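Local coordinates for Myo-inositol phosphohydrolase (Mitsuokella multacida, PDB 4WU3), which probably removes phosphate groups from myo-inositol hexakisphosphate (phytate), acting as a PTP-like inositol phosphatase, at residues R122-G127 with M246-I251; G143-T148 with T210-F215. The protein carries 2 engineered substitutions. All coordinates share one frame; numbering follows the deposited sequence.

Contact 1: R122-G127 with M246-I251. With PO4 (phosphate ion), chain G.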
# COMPACT_ATOMS: atom_id res chain seq x y z
N ARG A 122 18.88 -1.36 6.60
CA ARG A 122 17.96 -2.25 7.30
C ARG A 122 17.35 -1.61 8.53
O ARG A 122 18.06 -1.26 9.47
CB ARG A 122 18.66 -3.54 7.71
CG ARG A 122 19.25 -4.35 6.57
CD ARG A 122 19.97 -5.58 7.12
NE ARG A 122 19.06 -6.60 7.61
CZ ARG A 122 19.46 -7.68 8.27
NH1 ARG A 122 20.75 -7.85 8.53
NH2 ARG A 122 18.58 -8.59 8.68
N GLY A 123 16.03 -1.50 8.52
CA GLY A 123 15.28 -1.00 9.67
C GLY A 123 15.07 -2.06 10.73
O GLY A 123 14.97 -1.75 11.91
N GLU A 124 15.01 -3.32 10.31
CA GLU A 124 14.97 -4.45 11.24
C GLU A 124 16.23 -4.51 12.14
O GLU A 124 17.33 -4.19 11.71
CB GLU A 124 14.76 -5.78 10.47
CG GLU A 124 15.85 -6.19 9.46
CD GLU A 124 15.65 -5.61 8.06
OE1 GLU A 124 14.84 -4.64 7.89
OE2 GLU A 124 16.31 -6.10 7.11
N SER A 125 16.06 -4.91 13.40
CA SER A 125 17.20 -5.02 14.31
C SER A 125 18.10 -6.20 13.95
O SER A 125 17.64 -7.32 13.76
CB SER A 125 16.73 -5.17 15.75
OG SER A 125 15.99 -4.04 16.16
N HIS A 126 19.39 -5.93 13.87
CA HIS A 126 20.35 -6.94 13.47
C HIS A 126 21.70 -6.67 14.09
O HIS A 126 21.96 -5.60 14.64
CB HIS A 126 20.50 -6.96 11.94
CG HIS A 126 20.96 -5.67 11.36
ND1 HIS A 126 20.10 -4.61 11.14
CD2 HIS A 126 22.18 -5.26 10.94
CE1 HIS A 126 20.78 -3.60 10.62
NE2 HIS A 126 22.04 -3.97 10.48
N GLY A 127 22.57 -7.67 13.99
CA GLY A 127 23.91 -7.54 14.51
C GLY A 127 24.74 -8.79 14.23
O GLY A 127 24.40 -9.57 13.33
N MET A 246 17.76 -7.15 -2.68
CA MET A 246 16.76 -7.08 -3.74
C MET A 246 16.07 -5.72 -3.79
O MET A 246 16.54 -4.82 -4.48
CB MET A 246 15.76 -8.22 -3.59
CG MET A 246 16.41 -9.58 -3.82
SD MET A 246 15.30 -11.00 -3.69
CE MET A 246 14.32 -10.76 -5.17
N GLY A 247 14.97 -5.55 -3.06
CA GLY A 247 14.17 -4.32 -3.13
C GLY A 247 14.84 -3.02 -2.68
O GLY A 247 15.09 -2.12 -3.49
N ARG A 248 15.10 -2.90 -1.39
CA ARG A 248 15.65 -1.67 -0.86
C ARG A 248 17.00 -1.41 -1.47
O ARG A 248 17.34 -0.26 -1.77
CB ARG A 248 15.76 -1.72 0.67
CG ARG A 248 14.42 -1.74 1.38
CD ARG A 248 14.57 -2.19 2.84
NE ARG A 248 14.88 -3.62 2.98
CZ ARG A 248 15.08 -4.22 4.15
NH1 ARG A 248 15.35 -5.51 4.20
NH2 ARG A 248 15.01 -3.51 5.29
N THR A 249 17.77 -2.47 -1.69
CA THR A 249 19.11 -2.34 -2.27
C THR A 249 19.03 -1.80 -3.71
O THR A 249 19.78 -0.91 -4.09
CB THR A 249 19.90 -3.66 -2.22
OG1 THR A 249 20.27 -3.94 -0.86
CG2 THR A 249 21.16 -3.59 -3.04
N THR A 250 18.09 -2.31 -4.49
CA THR A 250 17.98 -1.90 -5.88
C THR A 250 17.44 -0.48 -6.02
O THR A 250 17.85 0.26 -6.90
CB THR A 250 17.12 -2.88 -6.69
OG1 THR A 250 17.75 -4.16 -6.66
CG2 THR A 250 16.97 -2.42 -8.13
N ILE A 251 16.52 -0.10 -5.13
CA ILE A 251 16.08 1.27 -5.09
C ILE A 251 17.28 2.19 -4.95
O ILE A 251 17.36 3.20 -5.65
CB ILE A 251 15.14 1.55 -3.90
CG1 ILE A 251 13.76 0.95 -4.15
CG2 ILE A 251 15.02 3.05 -3.67
CD1 ILE A 251 12.90 0.89 -2.90
P PO4 G . 15.44 -6.42 0.46
O1 PO4 G . 14.51 -7.39 -0.24
O2 PO4 G . 16.67 -6.30 -0.41
O3 PO4 G . 15.80 -6.92 1.83
O4 PO4 G . 14.82 -5.04 0.62
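Arg248 and Glu124 meet end-on and carry most of this contact. NH2 of Arg248 gives a 2.8 Å bond to Glu124 OE1, which takes it on its syn lone pair. NH1 of Arg248 donates a longer bond, 3.1 Å, to Glu124 OE2. The two planes are 33° apart, so the pair is twisted rather than flat. CG of Glu124 sits between its backbone N and carbonyl carbon (chi1 62°), and a bend at chi2 brings the carboxylate to the arginine. Arg122 NE also reaches Glu124 OE2 at 2.8 Å, from above the carboxylate plane. The three residues form one salt-bridge network.

Arg248 also holds the bound phosphate. NE and the backbone N of Arg248 both bond to phosphate O4, while Arg248 NH1 bonds to phosphate O3 at 2.8 Å. Met246 N adds a 2.7 Å bond to phosphate O2. The loop leading into helix 247-261 is the phosphate-binding P-loop of PTP-like enzymes, with Arg248 as its arginine; Glu124 probably helps fix how that guanidinium is turned. A leucine in place of Arg248 would probably leave Glu124 with Arg122 as its remaining partner in this network and the phosphate without its guanidinium grip.

Segment 122-127 links strands 116-122 and 126-129. Helix 247-261 starts just after strand 237-241, the neighbour of 116-122 in the mixed sheet. Arg248 NH2 also bonds to Leu211 O, at the end of strand 205-211.

Contact 2: G143-T148 with T210-F215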
# COMPACT_ATOMS: atom_id res chain seq x y z
N GLY A 143 9.91 -6.45 12.08
CA GLY A 143 10.20 -6.50 13.51
C GLY A 143 10.14 -5.14 14.19
O GLY A 143 9.84 -5.05 15.38
N ASN A 144 10.44 -4.09 13.43
CA ASN A 144 10.42 -2.73 13.96
C ASN A 144 9.36 -1.88 13.27
O ASN A 144 9.50 -0.66 13.09
CB ASN A 144 11.81 -2.09 13.84
CG ASN A 144 12.76 -2.58 14.91
OD1 ASN A 144 12.33 -2.89 16.02
ND2 ASN A 144 14.06 -2.65 14.60
N ASP A 145 8.27 -2.55 12.91
CA ASP A 145 7.16 -1.92 12.21
C ASP A 145 6.74 -0.60 12.85
O ASP A 145 6.34 -0.55 14.01
CB ASP A 145 5.98 -2.89 12.22
CG ASP A 145 4.85 -2.43 11.34
OD1 ASP A 145 5.05 -1.52 10.51
OD2 ASP A 145 3.75 -3.00 11.48
N GLY A 146 6.82 0.48 12.08
CA GLY A 146 6.31 1.78 12.51
C GLY A 146 7.28 2.63 13.31
O GLY A 146 7.04 3.81 13.51
N ARG A 147 8.39 2.05 13.73
CA ARG A 147 9.33 2.75 14.58
C ARG A 147 10.23 3.73 13.83
O ARG A 147 10.63 3.50 12.69
CB ARG A 147 10.19 1.74 15.31
CG ARG A 147 9.45 1.02 16.41
CD ARG A 147 10.23 -0.16 16.95
NE ARG A 147 9.51 -0.72 18.08
CZ ARG A 147 9.55 -2.00 18.43
NH1 ARG A 147 10.28 -2.87 17.75
NH2 ARG A 147 8.85 -2.41 19.47
N THR A 148 10.53 4.83 14.51
CA THR A 148 11.49 5.80 14.03
C THR A 148 12.94 5.38 14.38
O THR A 148 13.19 4.59 15.29
CB THR A 148 11.24 7.16 14.69
OG1 THR A 148 11.58 7.07 16.07
CG2 THR A 148 9.78 7.58 14.55
N THR A 210 17.23 3.43 8.60
CA THR A 210 16.37 2.39 9.15
C THR A 210 15.11 2.15 8.31
O THR A 210 14.01 2.52 8.71
CB THR A 210 16.01 2.74 10.60
OG1 THR A 210 15.54 4.09 10.67
CG2 THR A 210 17.24 2.60 11.48
N LEU A 211 15.28 1.52 7.15
CA LEU A 211 14.18 1.34 6.19
C LEU A 211 13.42 0.04 6.41
O LEU A 211 14.03 -1.02 6.56
CB LEU A 211 14.69 1.34 4.76
CG LEU A 211 15.52 2.55 4.35
CD1 LEU A 211 15.82 2.51 2.86
CD2 LEU A 211 14.79 3.83 4.72
N GLN A 212 12.10 0.14 6.40
CA GLN A 212 11.24 -1.02 6.54
C GLN A 212 11.36 -1.88 5.29
O GLN A 212 11.32 -1.37 4.17
CB GLN A 212 9.77 -0.61 6.72
CG GLN A 212 9.49 0.30 7.90
CD GLN A 212 9.61 -0.41 9.23
OE1 GLN A 212 8.97 -1.44 9.45
NE2 GLN A 212 10.41 0.14 10.14
N ASP A 213 11.47 -3.19 5.49
CA ASP A 213 11.48 -4.12 4.39
C ASP A 213 10.19 -3.96 3.60
O ASP A 213 9.13 -3.70 4.17
CB ASP A 213 11.61 -5.55 4.93
CG ASP A 213 12.07 -6.54 3.90
OD1 ASP A 213 12.11 -6.23 2.69
OD2 ASP A 213 12.40 -7.67 4.30
N HIS A 214 10.31 -4.08 2.28
CA HIS A 214 9.17 -4.09 1.35
C HIS A 214 8.70 -2.73 0.81
O HIS A 214 7.89 -2.70 -0.10
CB HIS A 214 7.98 -4.82 1.98
CG HIS A 214 8.29 -6.23 2.39
ND1 HIS A 214 8.67 -7.21 1.48
CD2 HIS A 214 8.28 -6.82 3.60
CE1 HIS A 214 8.88 -8.34 2.13
NE2 HIS A 214 8.64 -8.14 3.41
N PHE A 215 9.23 -1.62 1.33
CA PHE A 215 8.74 -0.31 0.98
C PHE A 215 9.86 0.61 0.55
O PHE A 215 11.03 0.35 0.83
CB PHE A 215 8.05 0.35 2.17
CG PHE A 215 6.81 -0.36 2.64
CD1 PHE A 215 5.75 -0.57 1.78
CD2 PHE A 215 6.70 -0.78 3.95
CE1 PHE A 215 4.61 -1.20 2.21
CE2 PHE A 215 5.57 -1.40 4.39
CZ PHE A 215 4.52 -1.62 3.52
O HOH W 1 10.77 -3.22 10.75
O HOH W 2 6.53 -1.71 8.10
O HOH W 3 11.39 2.62 9.67
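The side-chain amide of Gln212 packs against the backbone of Asn144 and Asp145. NE2 of Gln212 donates a 3.2 Å bond to Asn144 O. It approaches well above the carbonyl plane, 64° out of it. Arg147 N reaches the same oxygen from the opposite face, so Asn144 O has two donors. OE1 of Gln212 rests 3.3 Å from Asp145 CA. A bend at chi2 (-72°) folds the glutamine back to bring its amide there.

The receiving loop is a type II beta turn from Asn144 to Arg147. Gly146 takes its third position, with a positive phi. Across the turn, Arg147 NH1 bonds to Asn144 OD1 at 2.7 Å. A second type II turn, Gln212 to Phe215, carries His214, which lines an inositol tetrakisphosphate pocket.

Around this tight patch the contact is wet. Water 1 joins Asn144 N to Gln212 OE1. Water 2 joins the same OE1 to Asp145 OD1, whose carboxylate stays 4.1 Å from the amide, measured from OD1 to OE1. Water 3 links Gln212 NE2 with Thr210 O and Arg147 O. The other carboxylate oxygen of Asp145, OD2, bonds to Asn291 of the second subunit.

From the N terminus, segment 122-127 comes first, where strand 116-122 ends. The chain then passes through strand 132-137 to the loop 143-148. Helix 149-161 and more strands follow before the chain returns along strand 205-211 to 210-215, closing the loop of contact 2. It goes on through helix 219-230 and strand 237-241. Segment 246-251 then closes contact 1. Contact 2 is thus nested within contact 1. The two also touch: Gly123 N probably bonds to Leu211 O, and Ser125 OG to Asn144 ND2. Together they tie the ends of strands 116-122 and 205-211 to helix 247-261 and to the loop before helix 149-161.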